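Local structure of decapping nuclease RAI1 (Candida albicans, 5BUD) at residues A16-R21 against I210-G215; E22-Y26 against A84-Y88; N116-P120 against K352-V356; P127-L132 against V340-E345; V277-Y282 against V294-T299. The protein removes the NAD cap from the 5' end of capped RNAs as a divalent-metal-dependent hydrolase, and binds and stimulates the exoribonuclease RAT1. All coordinates share one frame. Residue numbers count along the deposited sequence, not the author numbering.

All five contacts reach the same mixed sheet of the PD-(D/E)XK nuclease fold. Contacts 1 and 2 are neighbours: strand 21-28 pairs with strand 205-214 in contact 1 and packs against helix 78-92 in contact 2, and Arg211 CB lies 3.7 Å from Leu23 CD2. Backbone hydrogen bonds dominate contacts 1 and 5, whereas contact 2 is mainly aromatic and apolar. Contacts 3 and 4 involve loops beside strand 121-128: contact 3 rests on a tyrosine hydroxyl bonded to a turn carbonyl and on proline packing, contact 4 on a carboxylate and a water at turn amides. Contact 3 is a surface contact; the other four are partly buried. Contact 5, a hairpin, is nearest the manganese ions.

Contact 1. Residues A16-R21 against I210-G215; sequences ALKQPR and IRTGIG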
# COMPACT_ATOMS: atom_id res chain seq x y z
N ALA A 16 -13.39 -6.87 16.03
CA ALA A 16 -13.05 -8.27 15.86
C ALA A 16 -12.07 -8.33 14.70
O ALA A 16 -12.43 -8.07 13.55
CB ALA A 16 -14.30 -9.10 15.57
N LEU A 17 -10.81 -8.63 15.02
CA LEU A 17 -9.72 -8.60 14.05
C LEU A 17 -9.24 -10.00 13.75
O LEU A 17 -8.94 -10.77 14.66
CB LEU A 17 -8.54 -7.78 14.59
CG LEU A 17 -8.86 -6.34 14.97
CD1 LEU A 17 -7.70 -5.70 15.71
CD2 LEU A 17 -9.26 -5.53 13.74
N LYS A 18 -9.15 -10.31 12.47
CA LYS A 18 -8.67 -11.60 12.04
C LYS A 18 -7.20 -11.46 11.67
O LYS A 18 -6.76 -10.37 11.29
CB LYS A 18 -9.48 -12.10 10.85
CG LYS A 18 -10.99 -11.97 11.01
CD LYS A 18 -11.51 -12.40 12.38
CE LYS A 18 -12.99 -12.78 12.33
NZ LYS A 18 -13.77 -12.14 13.43
N GLN A 19 -6.44 -12.54 11.83
CA GLN A 19 -5.01 -12.48 11.60
C GLN A 19 -4.82 -12.62 10.11
O GLN A 19 -5.47 -13.48 9.52
CB GLN A 19 -4.27 -13.58 12.35
CG GLN A 19 -2.76 -13.48 12.15
CD GLN A 19 -1.98 -13.62 13.44
OE1 GLN A 19 -2.45 -13.22 14.51
NE2 GLN A 19 -0.78 -14.18 13.34
N PRO A 20 -4.01 -11.76 9.49
CA PRO A 20 -3.86 -11.95 8.04
C PRO A 20 -2.94 -13.13 7.71
O PRO A 20 -2.05 -13.46 8.49
CB PRO A 20 -3.21 -10.64 7.56
CG PRO A 20 -3.09 -9.78 8.77
CD PRO A 20 -3.21 -10.63 9.97
N ARG A 21 -3.15 -13.71 6.53
CA ARG A 21 -2.31 -14.83 6.05
C ARG A 21 -2.04 -14.62 4.58
O ARG A 21 -2.96 -14.28 3.83
CB ARG A 21 -3.03 -16.17 6.24
CG ARG A 21 -3.48 -16.46 7.65
CD ARG A 21 -2.32 -16.53 8.63
NE ARG A 21 -2.70 -17.15 9.90
CZ ARG A 21 -2.02 -17.03 11.04
NH1 ARG A 21 -0.90 -16.31 11.11
NH2 ARG A 21 -2.46 -17.64 12.14
N ILE A 210 -2.84 -11.36 0.29
CA ILE A 210 -3.20 -11.88 1.59
C ILE A 210 -4.71 -11.93 1.75
O ILE A 210 -5.43 -11.18 1.09
CB ILE A 210 -2.61 -11.03 2.74
CG1 ILE A 210 -3.20 -9.61 2.76
CG2 ILE A 210 -1.09 -10.92 2.59
CD1 ILE A 210 -3.35 -9.10 4.15
N ARG A 211 -5.16 -12.84 2.59
CA ARG A 211 -6.53 -12.91 3.05
C ARG A 211 -6.54 -12.38 4.51
O ARG A 211 -5.69 -12.76 5.29
CB ARG A 211 -7.00 -14.35 3.01
CG ARG A 211 -8.49 -14.59 3.20
CD ARG A 211 -8.85 -16.03 2.84
NE ARG A 211 -10.28 -16.36 2.97
CZ ARG A 211 -10.89 -16.71 4.10
NH1 ARG A 211 -10.22 -16.76 5.26
NH2 ARG A 211 -12.18 -17.01 4.09
N THR A 212 -7.49 -11.52 4.83
CA THR A 212 -7.66 -11.00 6.20
C THR A 212 -9.16 -10.76 6.42
O THR A 212 -10.00 -11.14 5.60
CB THR A 212 -6.82 -9.72 6.43
OG1 THR A 212 -6.76 -9.34 7.84
CG2 THR A 212 -7.36 -8.56 5.58
N GLY A 213 -9.51 -10.18 7.56
CA GLY A 213 -10.90 -9.91 7.83
C GLY A 213 -11.03 -8.89 8.93
O GLY A 213 -10.06 -8.57 9.61
N ILE A 214 -12.23 -8.35 9.06
CA ILE A 214 -12.61 -7.50 10.21
C ILE A 214 -14.10 -7.65 10.38
O ILE A 214 -14.84 -7.70 9.38
CB ILE A 214 -12.19 -6.03 10.03
CG1 ILE A 214 -12.60 -5.20 11.25
CG2 ILE A 214 -12.75 -5.43 8.74
CD1 ILE A 214 -11.90 -3.87 11.30
N GLY A 215 -14.54 -7.79 11.63
CA GLY A 215 -15.94 -8.15 11.91
C GLY A 215 -16.23 -9.48 11.23
O GLY A 215 -15.46 -10.42 11.34
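The two backbones run nearly antiparallel, their end-to-end directions 168° apart, but they pair at two separate places. Near the start, Gly215 N donates to Ala16 O at 2.9 Å and Lys18 N makes a weak, 3.5 Å bond to Gly213 O, so that Leu17 is bridged to Ile214. At the other end Arg21 and Arg211 form an antiparallel hydrogen-bonded pair, with Arg21 N to Arg211 O at 3.0 Å and Arg211 N to Arg21 O at 2.9 Å. The register slips by one residue between these points, where Pro20, which has no amide hydrogen to give, makes a CA-H...O contact with Arg211 O (3.4 Å). An irregular lead-in thus docks along the edge of strand 205-214 before strand 21-28 joins the central sheet of this PD-(D/E)XK nuclease. Among the side chains, Lys18 reaches back so that its NZ bonds Gly215 O at 3.2 Å; its CG crosses Gly213, where a CB would clash. Leu17 CD2 meets Ile214 CD1 at 4.0 Å, and Pro20 CB meets Ile210 CD1 at 3.7 Å. Helix 322-339 packs on Ile214 through Tyr329 and Val333, while Arg211 turns its guanidinium outward to Ser97.

Contact 2. Residues E22-Y26 against A84-Y88; sequences ELFSY and AIIKY
Strand 22-26 crosses helix 84-88 with N-to-C directions 128° apart and axes 9.4 Å apart at closest approach; CA-CA distances are 7.3 Å for Phe24-Tyr88 and 6.8 Å for Tyr26-Ala84. A classic beta bulge, Leu23 and Phe24 both opposite Val209, points two successive side chains at the helix. Phe24 and Tyr26 are extended (phi/psi -160/-177° and -154/-177°); Tyr88 N bonds Ala84 O at 3.1 Å in the helix. Leu23 (m,t) places its CB 4.1 Å from Tyr88 CZ. Phe24 and Tyr26 take chi1 p (chi2 -90° and -73°), Tyr88 chi1 t (chi2 72°). Phe24 CD1 lies 3.4 Å from Tyr88 CG, the rings oblique, planes at 32°, centroids 5.0 Å apart. Phe24 CE2 touches Ala84 CB (3.6 Å) and Phe24 CZ touches Ile85 CG1 (3.9 Å). Ala84 CB makes a CH-pi contact, 4.1 Å from the Tyr26 ring centroid. A water links Leu23 O (2.7 Å) to Tyr88 OH (2.8 Å). In this helix-on-sheet packing strand 21-28 pairs with strand 205-214, and Phe383 of helix 381-389 packs on Ile85.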
# COMPACT_ATOMS: atom_id res chain seq x y z
N GLU A 22 -0.80 -14.80 4.15
CA GLU A 22 -0.49 -14.72 2.72
C GLU A 22 -1.12 -15.94 2.04
O GLU A 22 -1.01 -17.05 2.54
CB GLU A 22 1.01 -14.75 2.49
CG GLU A 22 1.41 -14.74 1.03
CD GLU A 22 2.88 -14.51 0.83
OE1 GLU A 22 3.38 -13.43 1.23
OE2 GLU A 22 3.54 -15.39 0.26
N LEU A 23 -1.73 -15.71 0.88
CA LEU A 23 -2.25 -16.76 0.01
C LEU A 23 -1.19 -17.14 -1.01
O LEU A 23 -0.88 -18.32 -1.16
CB LEU A 23 -3.53 -16.30 -0.70
CG LEU A 23 -4.70 -15.85 0.21
CD1 LEU A 23 -5.92 -15.41 -0.60
CD2 LEU A 23 -5.08 -16.94 1.21
N PHE A 24 -0.66 -16.15 -1.72
CA PHE A 24 0.41 -16.37 -2.67
C PHE A 24 1.11 -15.04 -2.91
O PHE A 24 0.75 -14.03 -2.31
CB PHE A 24 -0.14 -16.93 -4.00
CG PHE A 24 -1.14 -16.01 -4.68
CD1 PHE A 24 -2.47 -16.10 -4.40
CD2 PHE A 24 -0.71 -15.04 -5.56
CE1 PHE A 24 -3.38 -15.25 -4.97
CE2 PHE A 24 -1.62 -14.18 -6.16
CZ PHE A 24 -2.95 -14.28 -5.86
N SER A 25 2.09 -15.05 -3.82
CA SER A 25 2.79 -13.87 -4.24
C SER A 25 3.04 -13.90 -5.73
O SER A 25 2.93 -14.94 -6.37
CB SER A 25 4.13 -13.78 -3.55
OG SER A 25 4.87 -14.95 -3.78
N TYR A 26 3.43 -12.74 -6.26
CA TYR A 26 3.87 -12.60 -7.62
C TYR A 26 4.80 -11.38 -7.62
O TYR A 26 5.05 -10.81 -6.55
CB TYR A 26 2.67 -12.50 -8.58
CG TYR A 26 1.75 -11.31 -8.44
CD1 TYR A 26 0.87 -11.19 -7.39
CD2 TYR A 26 1.73 -10.31 -9.40
CE1 TYR A 26 0.00 -10.11 -7.27
CE2 TYR A 26 0.88 -9.23 -9.30
CZ TYR A 26 0.01 -9.13 -8.22
OH TYR A 26 -0.82 -8.04 -8.14
N ALA A 84 -2.64 -13.69 -11.70
CA ALA A 84 -2.06 -14.35 -10.53
C ALA A 84 -3.12 -15.14 -9.80
O ALA A 84 -2.88 -16.28 -9.43
CB ALA A 84 -1.42 -13.32 -9.60
N ILE A 85 -4.29 -14.55 -9.60
CA ILE A 85 -5.43 -15.25 -8.95
C ILE A 85 -5.88 -16.52 -9.72
O ILE A 85 -6.12 -17.56 -9.12
CB ILE A 85 -6.62 -14.28 -8.72
CG1 ILE A 85 -6.30 -13.32 -7.54
CG2 ILE A 85 -7.90 -15.03 -8.43
CD1 ILE A 85 -7.30 -12.20 -7.32
N ILE A 86 -5.96 -16.44 -11.06
CA ILE A 86 -6.33 -17.63 -11.88
C ILE A 86 -5.31 -18.76 -11.67
O ILE A 86 -5.68 -19.89 -11.42
CB ILE A 86 -6.42 -17.29 -13.39
CG1 ILE A 86 -7.58 -16.31 -13.66
CG2 ILE A 86 -6.61 -18.57 -14.22
CD1 ILE A 86 -7.45 -15.52 -14.95
N LYS A 87 -4.03 -18.43 -11.71
CA LYS A 87 -2.98 -19.42 -11.42
C LYS A 87 -3.16 -20.11 -10.07
O LYS A 87 -3.10 -21.35 -9.98
CB LYS A 87 -1.61 -18.77 -11.49
CG LYS A 87 -0.46 -19.76 -11.39
CD LYS A 87 0.85 -19.11 -11.81
CE LYS A 87 2.02 -20.07 -11.65
NZ LYS A 87 2.11 -20.55 -10.25
N TYR A 88 -3.40 -19.31 -9.02
CA TYR A 88 -3.56 -19.85 -7.67
C TYR A 88 -4.80 -20.69 -7.58
O TYR A 88 -4.78 -21.78 -7.05
CB TYR A 88 -3.62 -18.71 -6.63
CG TYR A 88 -3.83 -19.17 -5.18
CD1 TYR A 88 -2.81 -19.81 -4.47
CD2 TYR A 88 -5.03 -18.92 -4.53
CE1 TYR A 88 -3.01 -20.22 -3.15
CE2 TYR A 88 -5.23 -19.31 -3.21
CZ TYR A 88 -4.22 -19.96 -2.53
OH TYR A 88 -4.45 -20.34 -1.23
O HOH W 1 -2.00 -20.41 0.18

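Contact 3. Residues N116-P120 against K352-V356; sequences NLTDP and KYDPV
Asn116 to Asp119 form a type I beta turn, closed by Asp119 N to Asn116 O (3.1 Å) and followed by Pro120. Opposite, Lys352 is extended and turns its amine to Asp122 in a salt bridge. Tyr353, chi1 t and chi2 61°, points toward the turn: its OH donates to Leu117 O at 2.7 Å, and its CD2 edge lies 3.2 Å from Asp119 O, both carbonyls near the ring plane. The CA atoms of Tyr353 and Pro120 are 5.7 Å apart. Asp354 points away, chi1 t, and its OD1 accepts from Val356 N at 3.0 Å, an Asx turn where the strand ends. Pro355, phi -69° and psi -23°, has its ring against the turn and Pro120, with CB 3.4 Å from Leu117 O, CG 3.5 Å from Thr118 O and CD 4.4 Å from Pro120 CB. Tyr353 also pairs by backbone with Ile121; its hydroxyl ties the turn before strand 121-128 to the end of antiparallel strand 349-354, both in the PD-(D/E)XK nuclease sheet.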
# COMPACT_ATOMS: atom_id res chain seq x y z
N ASN A 116 -7.14 12.34 7.93
CA ASN A 116 -6.66 12.88 6.66
C ASN A 116 -7.87 13.35 5.85
O ASN A 116 -8.06 12.99 4.66
CB ASN A 116 -5.87 11.81 5.91
CG ASN A 116 -4.50 11.56 6.52
OD1 ASN A 116 -3.56 12.32 6.29
ND2 ASN A 116 -4.39 10.50 7.33
N LEU A 117 -8.70 14.14 6.52
CA LEU A 117 -10.02 14.52 6.03
C LEU A 117 -9.99 15.36 4.74
O LEU A 117 -11.01 15.43 4.03
CB LEU A 117 -10.80 15.25 7.13
CG LEU A 117 -11.14 14.45 8.41
CD1 LEU A 117 -11.75 15.35 9.47
CD2 LEU A 117 -12.09 13.31 8.11
N THR A 118 -8.85 15.98 4.43
CA THR A 118 -8.78 16.78 3.22
C THR A 118 -8.50 15.95 1.96
O THR A 118 -8.67 16.48 0.87
CB THR A 118 -7.75 17.94 3.28
OG1 THR A 118 -6.43 17.42 3.17
CG2 THR A 118 -7.88 18.74 4.56
N ASP A 119 -8.12 14.68 2.10
CA ASP A 119 -7.73 13.85 0.95
C ASP A 119 -8.94 13.14 0.29
O ASP A 119 -9.63 12.37 0.95
CB ASP A 119 -6.71 12.77 1.37
CG ASP A 119 -5.37 13.33 1.80
OD1 ASP A 119 -4.97 14.40 1.32
OD2 ASP A 119 -4.71 12.70 2.65
N PRO A 120 -9.14 13.35 -1.03
CA PRO A 120 -10.22 12.71 -1.77
C PRO A 120 -10.01 11.19 -1.93
O PRO A 120 -8.88 10.73 -1.92
CB PRO A 120 -10.12 13.37 -3.16
CG PRO A 120 -8.68 13.63 -3.32
CD PRO A 120 -8.25 14.10 -1.94
N LYS A 352 -17.08 7.14 -3.34
CA LYS A 352 -16.41 8.43 -3.34
C LYS A 352 -16.42 9.04 -1.94
O LYS A 352 -17.48 9.13 -1.32
CB LYS A 352 -17.11 9.37 -4.34
CG LYS A 352 -16.67 10.84 -4.29
CD LYS A 352 -17.49 11.69 -5.26
CE LYS A 352 -16.80 13.01 -5.58
NZ LYS A 352 -15.75 12.87 -6.62
N TYR A 353 -15.25 9.45 -1.46
CA TYR A 353 -15.16 10.36 -0.33
C TYR A 353 -14.90 11.76 -0.89
O TYR A 353 -13.89 11.96 -1.59
CB TYR A 353 -14.06 9.98 0.64
CG TYR A 353 -13.83 11.04 1.66
CD1 TYR A 353 -14.85 11.41 2.53
CD2 TYR A 353 -12.62 11.70 1.74
CE1 TYR A 353 -14.65 12.41 3.47
CE2 TYR A 353 -12.42 12.70 2.67
CZ TYR A 353 -13.44 13.05 3.54
OH TYR A 353 -13.24 14.05 4.45
N ASP A 354 -15.82 12.67 -0.61
CA ASP A 354 -15.80 14.07 -1.08
C ASP A 354 -15.52 14.96 0.13
O ASP A 354 -16.39 15.13 0.99
CB ASP A 354 -17.17 14.44 -1.69
CG ASP A 354 -17.19 15.84 -2.32
OD1 ASP A 354 -16.40 16.72 -1.91
OD2 ASP A 354 -17.99 16.06 -3.26
N PRO A 355 -14.28 15.51 0.23
CA PRO A 355 -13.94 16.35 1.38
C PRO A 355 -14.65 17.70 1.44
O PRO A 355 -14.70 18.29 2.51
CB PRO A 355 -12.44 16.62 1.21
CG PRO A 355 -11.97 15.81 0.05
CD PRO A 355 -13.17 15.38 -0.73
N VAL A 356 -15.13 18.23 0.31
CA VAL A 356 -15.79 19.55 0.38
C VAL A 356 -17.21 19.36 0.88
O VAL A 356 -17.64 20.07 1.79
CB VAL A 356 -15.70 20.38 -0.94
CG1 VAL A 356 -14.34 20.23 -1.61
CG2 VAL A 356 -16.82 20.04 -1.91

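Contact 4. Residues P127-L132 against V340-E345; sequences PFDGQL and VDKKDE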
# COMPACT_ATOMS: atom_id res chain seq x y z
N PRO A 127 -19.27 -5.78 -8.74
CA PRO A 127 -19.65 -7.10 -8.25
C PRO A 127 -19.50 -8.15 -9.33
O PRO A 127 -19.92 -7.93 -10.50
CB PRO A 127 -21.12 -6.94 -7.87
CG PRO A 127 -21.40 -5.48 -7.90
CD PRO A 127 -20.43 -4.89 -8.87
N PHE A 128 -18.92 -9.30 -8.96
CA PHE A 128 -18.74 -10.40 -9.91
C PHE A 128 -18.48 -11.71 -9.19
O PHE A 128 -17.64 -11.78 -8.29
CB PHE A 128 -17.59 -10.10 -10.90
CG PHE A 128 -17.32 -11.23 -11.85
CD1 PHE A 128 -16.21 -12.04 -11.68
CD2 PHE A 128 -18.22 -11.54 -12.86
CE1 PHE A 128 -15.99 -13.12 -12.52
CE2 PHE A 128 -18.00 -12.61 -13.70
CZ PHE A 128 -16.88 -13.41 -13.53
N ASP A 129 -19.23 -12.74 -9.58
CA ASP A 129 -19.09 -14.06 -9.01
C ASP A 129 -19.17 -14.08 -7.50
O ASP A 129 -18.42 -14.79 -6.85
CB ASP A 129 -17.77 -14.69 -9.46
CG ASP A 129 -17.74 -16.19 -9.25
OD1 ASP A 129 -18.83 -16.78 -9.18
OD2 ASP A 129 -16.63 -16.76 -9.15
N GLY A 130 -20.04 -13.27 -6.94
CA GLY A 130 -20.32 -13.26 -5.50
C GLY A 130 -19.32 -12.44 -4.70
O GLY A 130 -19.30 -12.54 -3.48
N GLN A 131 -18.48 -11.67 -5.40
CA GLN A 131 -17.45 -10.84 -4.77
C GLN A 131 -17.45 -9.42 -5.30
O GLN A 131 -17.93 -9.17 -6.38
CB GLN A 131 -16.06 -11.45 -4.98
CG GLN A 131 -16.03 -12.88 -4.49
CD GLN A 131 -14.72 -13.58 -4.67
OE1 GLN A 131 -14.15 -13.60 -5.76
NE2 GLN A 131 -14.25 -14.21 -3.60
N LEU A 132 -16.89 -8.52 -4.51
CA LEU A 132 -16.69 -7.12 -4.87
C LEU A 132 -15.25 -6.88 -5.22
O LEU A 132 -14.34 -7.07 -4.40
CB LEU A 132 -17.02 -6.22 -3.70
CG LEU A 132 -18.44 -6.18 -3.19
CD1 LEU A 132 -18.50 -5.08 -2.17
CD2 LEU A 132 -19.44 -5.94 -4.31
N VAL A 340 -24.29 -3.52 -1.23
CA VAL A 340 -24.20 -3.80 -2.65
C VAL A 340 -24.61 -5.26 -2.83
O VAL A 340 -24.16 -6.12 -2.07
CB VAL A 340 -22.78 -3.58 -3.20
CG1 VAL A 340 -22.76 -3.69 -4.72
CG2 VAL A 340 -22.24 -2.21 -2.81
N ASP A 341 -25.47 -5.52 -3.82
CA ASP A 341 -25.89 -6.90 -4.17
C ASP A 341 -24.78 -7.56 -4.95
O ASP A 341 -24.55 -7.21 -6.11
CB ASP A 341 -27.18 -6.89 -4.98
CG ASP A 341 -27.65 -8.30 -5.38
OD1 ASP A 341 -27.00 -9.31 -5.04
OD2 ASP A 341 -28.69 -8.38 -6.04
N LYS A 342 -24.07 -8.50 -4.33
CA LYS A 342 -22.89 -9.12 -4.94
C LYS A 342 -23.21 -10.03 -6.11
O LYS A 342 -22.33 -10.37 -6.91
CB LYS A 342 -22.08 -9.89 -3.89
CG LYS A 342 -21.53 -8.99 -2.79
CD LYS A 342 -20.36 -9.58 -2.02
CE LYS A 342 -20.75 -10.14 -0.67
NZ LYS A 342 -21.33 -9.10 0.23
N LYS A 343 -24.48 -10.40 -6.23
CA LYS A 343 -24.94 -11.30 -7.28
C LYS A 343 -25.43 -10.54 -8.53
O LYS A 343 -25.62 -11.15 -9.59
CB LYS A 343 -26.03 -12.21 -6.71
CG LYS A 343 -25.51 -13.09 -5.57
CD LYS A 343 -26.48 -13.14 -4.40
CE LYS A 343 -26.35 -14.42 -3.59
NZ LYS A 343 -27.31 -14.46 -2.46
N ASP A 344 -25.61 -9.23 -8.42
CA ASP A 344 -26.09 -8.45 -9.56
C ASP A 344 -24.94 -7.89 -10.40
O ASP A 344 -24.38 -6.85 -10.10
CB ASP A 344 -27.00 -7.33 -9.08
CG ASP A 344 -27.52 -6.48 -10.20
OD1 ASP A 344 -27.12 -6.69 -11.38
OD2 ASP A 344 -28.32 -5.60 -9.90
N GLU A 345 -24.63 -8.60 -11.47
CA GLU A 345 -23.51 -8.28 -12.34
C GLU A 345 -23.90 -7.35 -13.46
O GLU A 345 -23.22 -7.25 -14.47
CB GLU A 345 -22.93 -9.58 -12.89
CG GLU A 345 -22.47 -10.48 -11.76
CD GLU A 345 -21.95 -11.80 -12.23
OE1 GLU A 345 -21.74 -12.65 -11.35
OE2 GLU A 345 -21.75 -11.98 -13.45
O HOH W 2 -22.12 -12.65 -8.85
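Pro127 opens the first segment with its ring against the loop: Pro127 CG is 3.9 Å from Val340 CG1, and Pro127 CB lies 3.8 Å from Lys342 O. Phe128 points away, yet its CD2 comes within 3.6 Å of Glu345 OE2. From Phe128 to Gln131 the chain makes a type I' turn, with Asp129 and Gly130 both at positive phi. Asp129 N donates to Glu345 OE1 at 3.1 Å, and a water joins Gly130 N (2.9 Å), Glu345 OE1 (2.5 Å) and Lys342 O (3.0 Å), so Glu345 OE1 holds one turn amide directly and the next through water. Gly130 O sits 3.5 Å from CD of Lys342, whose amine goes to Asn337. Gln131 points its CA-to-CB bond away from the loop, and its OE1 accepts from Arg387. Leu132 CD2 finally meets Val340 CG1 and Lys342 CG, each at 4.0 Å. The 340-345 loop, leaving helix 322-339 for strand 349-354, thus lies against the hairpin of strands 121-128 and 131-136; Arg387 of helix 381-389 salt-bridges Asp129.

Contact 5. Residues V277-Y282 against V294-T299; sequences VTKIIY and VELFNT
Strands 279-282 and 294-298 run antiparallel, their axes 4.6 Å apart at closest approach, N-to-C directions 158° apart. Ile280-Phe297 and Tyr282-Glu295 are hydrogen-bonded pairs: Ile280 N to Phe297 O 2.9 Å, Phe297 N to Ile280 O 2.7 Å, and Tyr282 and Glu295 N to each other's O, both 2.9 Å. Lys279-Asn298 and Ile281-Leu296 are non-hydrogen-bonded pairs, the latter with CA atoms 4.4 Å apart. Next along, Thr299 N donates to Thr278 O at 3.0 Å, and Thr299, chi1 m, turns its OG1 onto Val277 O at 2.8 Å. This beta hairpin borders strand 243-250, which carries the metal ligands Glu245 and Leu246; Ile281 shares backbone bonds with Glu245 and packs on Leu246. On the Lys279-Ile281 face, Leu296 (t,p) leans across so that its CD1 fits between Lys279 CB and Ile281 CG1, each 3.8 Å away, while Ile281 CG2 presses against Val294 CG1 at 3.3 Å. A water gathers Thr278 O (3.0 Å), Lys279 NZ (3.2 Å) and Asn298 OD1 (2.8 Å), while Asn298 ND2 bonds Glu301. On the other face Tyr282 (chi1 -88°) and Phe297 (m) meet obliquely, Tyr282 CD1 4.0 Å from Phe297 CE2; Ile280 CG1 lies 3.7 Å from Thr299 OG1, with Cys272 of helix 255-275 and Ile302 of helix 302-307 against Ile280, and Leu265 and Ala268 against Tyr282.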
# COMPACT_ATOMS: atom_id res chain seq x y z
N VAL A 277 2.17 -6.83 8.17
CA VAL A 277 3.60 -6.54 8.26
C VAL A 277 3.93 -6.03 9.68
O VAL A 277 3.34 -5.04 10.14
CB VAL A 277 3.98 -5.51 7.21
CG1 VAL A 277 5.40 -5.04 7.42
CG2 VAL A 277 3.78 -6.10 5.78
N THR A 278 4.88 -6.68 10.35
CA THR A 278 5.11 -6.48 11.79
C THR A 278 6.29 -5.55 12.09
O THR A 278 6.51 -5.18 13.23
CB THR A 278 5.37 -7.82 12.53
OG1 THR A 278 6.59 -8.41 12.07
CG2 THR A 278 4.23 -8.75 12.32
N LYS A 279 7.05 -5.18 11.05
CA LYS A 279 8.26 -4.37 11.24
C LYS A 279 8.27 -3.20 10.25
O LYS A 279 8.10 -3.39 9.02
CB LYS A 279 9.51 -5.26 11.07
CG LYS A 279 9.80 -6.20 12.22
CD LYS A 279 11.13 -6.94 12.02
CE LYS A 279 11.52 -7.76 13.24
NZ LYS A 279 10.46 -8.72 13.56
N ILE A 280 8.48 -1.99 10.79
CA ILE A 280 8.70 -0.78 10.00
C ILE A 280 10.02 -0.14 10.35
O ILE A 280 10.29 0.16 11.53
CB ILE A 280 7.57 0.26 10.26
CG1 ILE A 280 6.23 -0.39 10.07
CG2 ILE A 280 7.77 1.48 9.38
CD1 ILE A 280 5.03 0.43 10.46
N ILE A 281 10.88 0.06 9.35
CA ILE A 281 12.23 0.59 9.58
C ILE A 281 12.29 1.96 8.92
O ILE A 281 12.04 2.10 7.72
CB ILE A 281 13.31 -0.36 9.03
CG1 ILE A 281 13.24 -1.68 9.78
CG2 ILE A 281 14.70 0.25 9.11
CD1 ILE A 281 14.30 -2.70 9.47
N TYR A 282 12.62 2.97 9.71
CA TYR A 282 12.83 4.32 9.22
C TYR A 282 14.31 4.62 9.06
O TYR A 282 15.12 4.41 9.98
CB TYR A 282 12.18 5.36 10.15
CG TYR A 282 10.75 5.63 9.81
CD1 TYR A 282 9.75 4.78 10.22
CD2 TYR A 282 10.38 6.77 9.07
CE1 TYR A 282 8.43 5.03 9.93
CE2 TYR A 282 9.06 6.99 8.74
CZ TYR A 282 8.10 6.11 9.18
OH TYR A 282 6.78 6.29 8.91
N VAL A 294 19.10 4.74 11.70
CA VAL A 294 18.02 3.86 11.32
C VAL A 294 17.32 3.37 12.57
O VAL A 294 17.98 3.03 13.54
CB VAL A 294 18.56 2.68 10.51
CG1 VAL A 294 17.49 1.64 10.27
CG2 VAL A 294 19.18 3.21 9.22
N GLU A 295 15.99 3.33 12.54
CA GLU A 295 15.21 2.85 13.68
C GLU A 295 14.09 1.91 13.28
O GLU A 295 13.28 2.22 12.38
CB GLU A 295 14.64 4.07 14.42
CG GLU A 295 13.96 3.71 15.74
CD GLU A 295 13.44 4.91 16.51
OE1 GLU A 295 13.75 6.06 16.15
OE2 GLU A 295 12.70 4.68 17.48
N LEU A 296 14.05 0.76 13.95
CA LEU A 296 12.98 -0.23 13.85
C LEU A 296 11.81 0.03 14.79
O LEU A 296 12.00 0.24 15.97
CB LEU A 296 13.55 -1.61 14.17
CG LEU A 296 12.62 -2.81 14.27
CD1 LEU A 296 11.86 -3.05 12.99
CD2 LEU A 296 13.46 -4.02 14.63
N PHE A 297 10.60 -0.00 14.25
CA PHE A 297 9.39 0.01 15.04
C PHE A 297 8.65 -1.28 14.83
O PHE A 297 8.57 -1.79 13.70
CB PHE A 297 8.47 1.15 14.62
CG PHE A 297 9.07 2.52 14.84
CD1 PHE A 297 8.80 3.21 16.01
CD2 PHE A 297 9.89 3.08 13.90
CE1 PHE A 297 9.35 4.48 16.21
CE2 PHE A 297 10.48 4.33 14.10
CZ PHE A 297 10.18 5.04 15.26
N ASN A 298 8.10 -1.81 15.91
CA ASN A 298 7.18 -2.95 15.83
C ASN A 298 5.79 -2.42 15.59
O ASN A 298 5.30 -1.62 16.39
CB ASN A 298 7.24 -3.76 17.10
CG ASN A 298 8.59 -4.39 17.33
OD1 ASN A 298 9.13 -5.08 16.45
ND2 ASN A 298 9.15 -4.15 18.51
N THR A 299 5.17 -2.85 14.49
CA THR A 299 3.87 -2.37 14.08
C THR A 299 2.85 -2.37 15.22
O THR A 299 2.15 -1.36 15.43
CB THR A 299 3.36 -3.20 12.91
OG1 THR A 299 4.31 -3.07 11.83
CG2 THR A 299 1.94 -2.77 12.48
O HOH W 3 8.07 -7.09 14.90